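Local structure of Plm1 (Streptomyces sp. HK803, 4HXY) at residues R172-P177 and F430-E435; G382-L387 and V409-W414. The protein acts as the ketoreductase of the first module of phoslactomycin biosynthesis, binding NADPH and probably using it to reduce a beta-keto group on the growing polyketide chain. One frame throughout, in Å; residues are numbered along the deposited sequence. Where two conformers were deposited one is given.

Contact 1 is the more superficial: two of its six touching residues are buried and Thr175 is exposed, whereas contact 2 has five buried of nine and none exposed. They touch, Trp414 at the end of contact 2 packing against Phe430 and Phe433 of contact 1, and strand 6-14 pairs with both 167-175 and 408-412. Contact 1 lays a 3-10 turn from the C-terminal tail on a strand through aromatic and aliphatic side chains and two bridging waters. Contact 2 joins a short strand to 408-412 by direct backbone hydrogen bonds, with Leu383 and Val412 on one face and Thr384, Asp411 and water on the other; its Leu386 side chain comes to about 7 Å from the bound NADPH.

Contact 1: residues R172-P177 and F430-E435; sequences RLVTTP and FGSFEE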
ATOM      1  N   ARG A 172       0.505  -0.458 -14.811  1.00  5.55           N
ATOM      2  CA  ARG A 172       1.923  -0.577 -15.129  1.00  6.28           C
ATOM      3  C   ARG A 172       2.766   0.126 -14.088  1.00  6.73           C
ATOM      4  O   ARG A 172       2.284   1.056 -13.408  1.00  7.76           O
ATOM      5  CB  ARG A 172       2.204   0.085 -16.460  1.00  6.73           C
ATOM      6  CG  ARG A 172       1.430  -0.493 -17.636  1.00  6.48           C
ATOM      7  CD  ARG A 172       1.928  -1.856 -17.990  1.00  6.37           C
ATOM      8  NE  ARG A 172       1.238  -2.376 -19.177  1.00  7.75           N
ATOM      9  CZ  ARG A 172       0.302  -3.325 -19.191  1.00  8.83           C
ATOM     10  NH1 ARG A 172      -0.113  -3.900 -18.069  1.00  8.23           N
ATOM     11  NH2 ARG A 172      -0.219  -3.726 -20.358  1.00  9.75           N
ATOM     12  N   LEU A 173       4.012  -0.316 -13.947  1.00  7.32           N
ATOM     13  CA  LEU A 173       4.995   0.341 -13.087  1.00  7.32           C
ATOM     14  C   LEU A 173       6.089   0.842 -13.995  1.00  8.24           C
ATOM     15  O   LEU A 173       6.636   0.058 -14.775  1.00  9.16           O
ATOM     16  CB  LEU A 173       5.548  -0.640 -12.039  1.00  7.44           C
ATOM     17  CG  LEU A 173       6.477  -0.215 -10.891  1.00  9.92           C
ATOM     18  CD1 LEU A 173       7.918  -0.115 -11.377  1.00  8.70           C
ATOM     19  CD2 LEU A 173       5.972   1.093 -10.198  1.00  8.85           C
ATOM     20  N   VAL A 174       6.327   2.148 -13.976  1.00  7.68           N
ATOM     21  CA  VAL A 174       7.324   2.781 -14.853  1.00  8.20           C
ATOM     22  C   VAL A 174       8.255   3.715 -14.079  1.00  7.87           C
ATOM     23  O   VAL A 174       7.946   4.153 -12.976  1.00  7.91           O
ATOM     24  CB  VAL A 174       6.655   3.575 -15.968  1.00  7.95           C
ATOM     25  CG1 VAL A 174       5.906   2.619 -16.921  1.00  8.27           C
ATOM     26  CG2 VAL A 174       5.742   4.676 -15.400  1.00  8.50           C
ATOM     27  N   THR A 175       9.399   4.035 -14.677  1.00  8.37           N
ATOM     28  CA  THR A 175      10.254   5.070 -14.131  1.00  9.26           C
ATOM     29  C   THR A 175       9.577   6.444 -14.171  1.00  9.17           C
ATOM     30  O   THR A 175       8.714   6.722 -15.012  1.00  9.77           O
ATOM     31  CB  THR A 175      11.607   5.173 -14.872  1.00  9.91           C
ATOM     32  OG1 THR A 175      11.383   5.548 -16.232  1.00 10.98           O
ATOM     33  CG2 THR A 175      12.361   3.835 -14.784  1.00 11.56           C
ATOM     34  N   THR A 176       9.922   7.281 -13.194  0.50  9.14           N
ATOM     35  CA  THR A 176       9.611   8.717 -13.240  0.50  9.22           C
ATOM     36  C   THR A 176      10.871   9.517 -12.989  0.50  9.02           C
ATOM     37  O   THR A 176      11.867   8.991 -12.484  0.50  7.97           O
ATOM     38  CB  THR A 176       8.635   9.202 -12.149  0.50  9.97           C
ATOM     39  OG1 THR A 176       9.155   8.872 -10.845  0.50  9.13           O
ATOM     40  CG2 THR A 176       7.266   8.656 -12.352  0.50  9.87           C
ATOM     41  N   PRO A 177      10.823  10.813 -13.319  1.00  9.07           N
ATOM     42  CA  PRO A 177      11.943  11.653 -12.913  1.00  9.39           C
ATOM     43  C   PRO A 177      11.994  11.817 -11.398  1.00  9.24           C
ATOM     44  O   PRO A 177      10.954  11.837 -10.737  1.00 11.02           O
ATOM     45  CB  PRO A 177      11.640  13.000 -13.575  1.00  9.40           C
ATOM     46  CG  PRO A 177      10.742  12.699 -14.698  1.00 10.10           C
ATOM     47  CD  PRO A 177       9.942  11.492 -14.289  1.00  9.85           C
ATOM     48  N   PHE A 430       5.420  -5.003 -15.409  1.00  7.46           N
ATOM     49  CA  PHE A 430       6.776  -4.531 -15.620  1.00  8.97           C
ATOM     50  C   PHE A 430       7.206  -4.544 -17.083  1.00  9.88           C
ATOM     51  O   PHE A 430       8.401  -4.573 -17.380  1.00 10.58           O
ATOM     52  CB  PHE A 430       7.731  -5.397 -14.816  1.00  9.97           C
ATOM     53  CG  PHE A 430       7.548  -5.296 -13.349  1.00  7.16           C
ATOM     54  CD1 PHE A 430       7.832  -4.106 -12.702  1.00 10.90           C
ATOM     55  CD2 PHE A 430       7.106  -6.377 -12.596  1.00  9.64           C
ATOM     56  CE1 PHE A 430       7.687  -3.990 -11.338  1.00  8.09           C
ATOM     57  CE2 PHE A 430       6.962  -6.252 -11.222  1.00  9.05           C
ATOM     58  CZ  PHE A 430       7.252  -5.062 -10.606  1.00  7.22           C
ATOM     59  N   GLY A 431       6.242  -4.470 -17.997  1.00 11.19           N
ATOM     60  CA  GLY A 431       6.562  -4.445 -19.433  1.00 11.86           C
ATOM     61  C   GLY A 431       7.669  -3.490 -19.867  1.00 12.95           C
ATOM     62  O   GLY A 431       8.465  -3.806 -20.755  1.00 13.25           O
ATOM     63  N   SER A 432       7.756  -2.328 -19.218  1.00 14.18           N
ATOM     64  CA  SER A 432       8.722  -1.303 -19.608  1.00 14.83           C
ATOM     65  C   SER A 432      10.175  -1.657 -19.231  1.00 15.20           C
ATOM     66  O   SER A 432      11.115  -0.993 -19.676  1.00 15.40           O
ATOM     67  CB  SER A 432       8.334   0.040 -19.001  1.00 15.71           C
ATOM     68  OG  SER A 432       8.507   0.048 -17.593  1.00 17.41           O
ATOM     69  N   PHE A 433      10.346  -2.712 -18.440  1.00 15.14           N
ATOM     70  CA  PHE A 433      11.665  -3.213 -18.034  1.00 15.77           C
ATOM     71  C   PHE A 433      12.063  -4.509 -18.754  1.00 16.61           C
ATOM     72  O   PHE A 433      13.135  -5.063 -18.502  1.00 15.77           O
ATOM     73  CB  PHE A 433      11.713  -3.379 -16.504  1.00 15.87           C
ATOM     74  CG  PHE A 433      11.388  -2.108 -15.779  1.00 15.55           C
ATOM     75  CD1 PHE A 433      12.345  -1.101 -15.650  1.00 13.21           C
ATOM     76  CD2 PHE A 433      10.118  -1.882 -15.296  1.00 15.99           C
ATOM     77  CE1 PHE A 433      12.031   0.095 -15.029  1.00 16.47           C
ATOM     78  CE2 PHE A 433       9.793  -0.692 -14.681  1.00 16.37           C
ATOM     79  CZ  PHE A 433      10.749   0.293 -14.532  1.00 16.40           C
ATOM     80  N   GLU A 434      11.210  -4.975 -19.659  1.00 17.52           N
ATOM     81  CA  GLU A 434      11.488  -6.187 -20.424  1.00 19.35           C
ATOM     82  C   GLU A 434      12.507  -5.912 -21.528  1.00 20.82           C
ATOM     83  O   GLU A 434      12.838  -4.755 -21.831  1.00 20.49           O
ATOM     84  CB  GLU A 434      10.215  -6.741 -21.043  1.00 19.58           C
ATOM     85  CG  GLU A 434       9.201  -7.266 -20.035  1.00 21.03           C
ATOM     86  CD  GLU A 434       7.926  -7.773 -20.690  1.00 24.78           C
ATOM     87  OE1 GLU A 434       7.908  -7.931 -21.935  1.00 28.18           O
ATOM     88  OE2 GLU A 434       6.934  -8.017 -19.967  1.00 24.27           O
ATOM     89  N   GLU A 435      12.978  -7.001 -22.132  1.00 22.60           N
ATOM     90  CA  GLU A 435      13.952  -6.950 -23.218  1.00 24.15           C
ATOM     91  C   GLU A 435      13.432  -6.070 -24.357  1.00 24.29           C
ATOM     92  O   GLU A 435      12.344  -6.309 -24.893  1.00 23.98           O
ATOM     93  CB  GLU A 435      14.239  -8.357 -23.747  1.00 24.87           C
ATOM     94  CG  GLU A 435      15.477  -8.444 -24.656  1.00 27.85           C
ATOM     95  CD  GLU A 435      15.405  -9.555 -25.720  1.00 31.03           C
ATOM     96  OE1 GLU A 435      16.268  -9.543 -26.627  1.00 33.54           O
ATOM     97  OE2 GLU A 435      14.508 -10.430 -25.659  1.00 33.96           O
TER
HETATM   98  O   HOH W   1       5.933  -1.326 -17.046  1.00 11.86           O
HETATM   99  O   HOH W   2       9.877   2.517 -17.218  1.00 15.86           O
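Leu173 reaches into a corner made by two phenylalanines, its CG anti to the backbone N (chi1 -173°). Its CD1 meets the ring edge of Phe430 at CE1 (3.9 Å) and, three residues on in the same segment, CE2 of Phe433 (3.8 Å). The two approaches differ: Leu173 and Phe430 extend in company, whereas Phe433 crosses Leu173 obliquely. Leucine suits this corner because its CB and CG follow the Phe430 edge while CD1 reaches both rings. Phe433 points across the strand and lays its outer rim, CE2 to CE1, along it, between the carbonyl of Leu173, whose O comes within 3.2 Å of CE2 near the ring plane, and the methyl CG2 of Thr175, 3.8 Å from CE1. Ser432 OG sits over one face of this ring, offset toward the rim, and Trp414 stacks on the opposite face. Strand 167-175 pairs with strand 6-14, and the 3-10 turn of the tail, closed by Phe433 N to Phe430 O (2.9 Å), docks beside it, its two phenylalanines also touching Leu418 of helix 414-421. Replacing Phe433 by an alanine would probably lose the packing on Leu173 and Thr175 together with the stack on Trp414, loosening the tail. Two waters supplement the packing and the backbone bond of Leu173 with Leu429. One donates to Leu173 O (2.8 Å) and accepts from Ser432 N; another joins Thr175 N to Ser432 OG (2.8 Å from OG). With OG between the backbone N and carbonyl carbon (chi1 69°), serine's short hydroxyl can both meet this water and lie over the Phe433 face.

Contact 2: residues G382-L387 and V409-W414; sequences GLTPLL and VADVTW
At the Gly382 end the two chains close tightly. Thr413 N donates to Gly382 O over 2.8 Å, almost straight (169°) and on a lone pair in the carbonyl plane, and the same oxygen also receives a CA-H contact from Val412. Gly382 ends helix 372-380 as the C-prime residue of a Schellman motif with positive phi (77°), and a CB here would clash with Thr413 O, so glycine suits the place twice over. Next to it Leu383 and Val412 form a non-hydrogen-bonded antiparallel pair, CD2 3.8 Å from CG2, both also touching Phe417. The other methyl of Val412, CG1, sits 3.4 Å above the centre of the Trp414 ring. Strand 408-412 runs parallel to 357-361 and so probably corresponds to the last strand of the Rossmann fold of short-chain dehydrogenases; residues 383-384 add a short antiparallel partner. Beyond this point the pairing slackens. Thr384 N still donates to Asp411 O (3.0 Å), but a water fills the return link, donating to Thr384 O and accepting from Asp411 N. On this partly exposed face Thr384 CB lies 3.5 Å from Asp411 OD2. A second water donates to Pro385 O and to OD2 (2.6 Å), a bond an anionic carboxylate readily accepts. Leu386, by contrast, is buried: it passes antiparallel to Asp411 and packs on Trp361, its CD1 3.8 Å from Val409 O.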
ATOM      1  N   GLY A 382      17.468  -8.941  -6.845  1.00 17.14           N
ATOM      2  CA  GLY A 382      17.646  -7.661  -7.513  1.00 16.10           C
ATOM      3  C   GLY A 382      17.209  -6.441  -6.722  1.00 15.20           C
ATOM      4  O   GLY A 382      16.973  -5.381  -7.308  1.00 14.69           O
ATOM      5  N   LEU A 383      17.093  -6.581  -5.410  1.00 13.79           N
ATOM      6  CA  LEU A 383      16.782  -5.441  -4.563  1.00 13.76           C
ATOM      7  C   LEU A 383      17.994  -5.203  -3.681  1.00 14.30           C
ATOM      8  O   LEU A 383      18.430  -6.092  -2.938  1.00 17.77           O
ATOM      9  CB  LEU A 383      15.510  -5.679  -3.751  1.00 13.72           C
ATOM     10  CG  LEU A 383      14.253  -5.860  -4.600  1.00 13.77           C
ATOM     11  CD1 LEU A 383      13.111  -6.403  -3.729  1.00 15.08           C
ATOM     12  CD2 LEU A 383      13.825  -4.565  -5.271  1.00 11.97           C
ATOM     13  N   THR A 384      18.606  -4.040  -3.842  1.00 12.92           N
ATOM     14  CA  THR A 384      19.745  -3.665  -3.033  1.00 11.80           C
ATOM     15  C   THR A 384      19.241  -2.674  -1.990  1.00 10.68           C
ATOM     16  O   THR A 384      18.567  -1.709  -2.334  1.00 11.03           O
ATOM     17  CB  THR A 384      20.844  -3.039  -3.889  1.00 12.29           C
ATOM     18  OG1 THR A 384      21.236  -3.977  -4.909  1.00 12.42           O
ATOM     19  CG2 THR A 384      22.064  -2.653  -3.038  1.00 11.81           C
ATOM     20  N   PRO A 385      19.562  -2.908  -0.722  1.00 10.23           N
ATOM     21  CA  PRO A 385      19.145  -1.918   0.283  1.00  9.55           C
ATOM     22  C   PRO A 385      19.681  -0.519  -0.009  1.00  9.35           C
ATOM     23  O   PRO A 385      20.856  -0.367  -0.376  1.00  8.98           O
ATOM     24  CB  PRO A 385      19.698  -2.488   1.590  1.00 10.17           C
ATOM     25  CG  PRO A 385      19.709  -3.962   1.355  1.00 11.15           C
ATOM     26  CD  PRO A 385      20.128  -4.111  -0.092  1.00 10.87           C
ATOM     27  N   LEU A 386      18.815   0.495   0.149  1.00  8.40           N
ATOM     28  CA  LEU A 386      19.207   1.888  -0.081  1.00  8.97           C
ATOM     29  C   LEU A 386      20.123   2.288   1.049  1.00  8.73           C
ATOM     30  O   LEU A 386      19.831   1.991   2.200  1.00  9.96           O
ATOM     31  CB  LEU A 386      17.987   2.798  -0.029  1.00  9.33           C
ATOM     32  CG  LEU A 386      16.987   2.654  -1.164  1.00 10.62           C
ATOM     33  CD1 LEU A 386      15.621   3.286  -0.774  1.00 12.74           C
ATOM     34  CD2 LEU A 386      17.567   3.256  -2.445  1.00 11.82           C
ATOM     35  N   LEU A 387      21.208   2.977   0.733  1.00  9.48           N
ATOM     36  CA  LEU A 387      22.042   3.554   1.786  1.00  9.63           C
ATOM     37  C   LEU A 387      21.287   4.702   2.459  1.00  9.63           C
ATOM     38  O   LEU A 387      20.488   5.391   1.832  1.00  9.02           O
ATOM     39  CB  LEU A 387      23.385   4.000   1.209  1.00 10.54           C
ATOM     40  CG  LEU A 387      24.148   2.905   0.460  1.00 12.61           C
ATOM     41  CD1 LEU A 387      25.542   3.406   0.110  1.00 13.47           C
ATOM     42  CD2 LEU A 387      24.193   1.641   1.288  1.00 14.66           C
ATOM     43  N   VAL A 409      10.404   4.387  -4.436  1.00  5.12           N
ATOM     44  CA  VAL A 409      11.848   4.679  -4.378  1.00  5.42           C
ATOM     45  C   VAL A 409      12.605   3.442  -3.928  1.00  5.60           C
ATOM     46  O   VAL A 409      12.445   2.983  -2.798  1.00  5.83           O
ATOM     47  CB  VAL A 409      12.128   5.852  -3.423  1.00  6.04           C
ATOM     48  CG1 VAL A 409      13.644   6.118  -3.316  1.00  7.25           C
ATOM     49  CG2 VAL A 409      11.357   7.118  -3.869  1.00  7.01           C
ATOM     50  N   ALA A 410      13.413   2.874  -4.826  1.00  6.53           N
ATOM     51  CA  ALA A 410      14.068   1.587  -4.565  1.00  7.13           C
ATOM     52  C   ALA A 410      15.280   1.434  -5.472  1.00  8.31           C
ATOM     53  O   ALA A 410      15.316   2.027  -6.545  1.00  8.81           O
ATOM     54  CB  ALA A 410      13.074   0.423  -4.793  1.00  6.49           C
ATOM     55  N   ASP A 411      16.256   0.644  -5.039  1.00  8.76           N
ATOM     56  CA  ASP A 411      17.410   0.295  -5.877  1.00 10.42           C
ATOM     57  C   ASP A 411      17.158  -1.094  -6.483  1.00 10.07           C
ATOM     58  O   ASP A 411      17.394  -2.112  -5.812  1.00 10.72           O
ATOM     59  CB  ASP A 411      18.661   0.282  -4.994  1.00 10.60           C
ATOM     60  CG  ASP A 411      19.946   0.068  -5.771  1.00 14.07           C
ATOM     61  OD1 ASP A 411      19.866  -0.258  -6.973  1.00 17.16           O
ATOM     62  OD2 ASP A 411      21.037   0.220  -5.160  1.00 16.46           O
ATOM     63  N   VAL A 412      16.656  -1.116  -7.717  1.00 10.00           N
ATOM     64  CA  VAL A 412      16.254  -2.352  -8.383  1.00  9.82           C
ATOM     65  C   VAL A 412      17.227  -2.653  -9.512  1.00  9.16           C
ATOM     66  O   VAL A 412      17.539  -1.772 -10.311  1.00  9.47           O
ATOM     67  CB  VAL A 412      14.844  -2.251  -8.989  1.00  9.67           C
ATOM     68  CG1 VAL A 412      14.433  -3.597  -9.642  1.00 10.42           C
ATOM     69  CG2 VAL A 412      13.819  -1.856  -7.914  1.00  9.78           C
ATOM     70  N   THR A 413      17.711  -3.893  -9.548  1.00  8.98           N
ATOM     71  CA  THR A 413      18.485  -4.389 -10.680  1.00  9.44           C
ATOM     72  C   THR A 413      17.546  -5.323 -11.456  1.00  9.06           C
ATOM     73  O   THR A 413      17.321  -6.472 -11.061  1.00  8.83           O
ATOM     74  CB  THR A 413      19.767  -5.120 -10.194  1.00  9.82           C
ATOM     75  OG1 THR A 413      20.589  -4.203  -9.443  1.00 10.74           O
ATOM     76  CG2 THR A 413      20.566  -5.680 -11.366  1.00 12.11           C
ATOM     77  N   TRP A 414      16.981  -4.799 -12.535  1.00  9.44           N
ATOM     78  CA  TRP A 414      15.885  -5.430 -13.247  1.00  8.99           C
ATOM     79  C   TRP A 414      16.262  -6.793 -13.832  1.00  9.84           C
ATOM     80  O   TRP A 414      15.422  -7.680 -13.873  1.00  8.58           O
ATOM     81  CB  TRP A 414      15.313  -4.493 -14.322  1.00  9.16           C
ATOM     82  CG  TRP A 414      14.659  -3.326 -13.682  1.00  9.09           C
ATOM     83  CD1 TRP A 414      15.160  -2.060 -13.575  1.00  8.84           C
ATOM     84  CD2 TRP A 414      13.429  -3.337 -12.985  1.00  8.42           C
ATOM     85  NE1 TRP A 414      14.291  -1.269 -12.856  1.00  8.67           N
ATOM     86  CE2 TRP A 414      13.218  -2.037 -12.480  1.00  8.79           C
ATOM     87  CE3 TRP A 414      12.476  -4.318 -12.734  1.00  8.82           C
ATOM     88  CZ2 TRP A 414      12.075  -1.702 -11.768  1.00  7.80           C
ATOM     89  CZ3 TRP A 414      11.349  -3.983 -12.019  1.00  9.21           C
ATOM     90  CH2 TRP A 414      11.165  -2.695 -11.530  1.00  8.69           C
TER
HETATM   91  O   HOH W   3      16.008  -0.666  -2.212  1.00  9.68           O
HETATM   92  O   HOH W   4      21.866   0.900  -2.737  1.00 13.14           O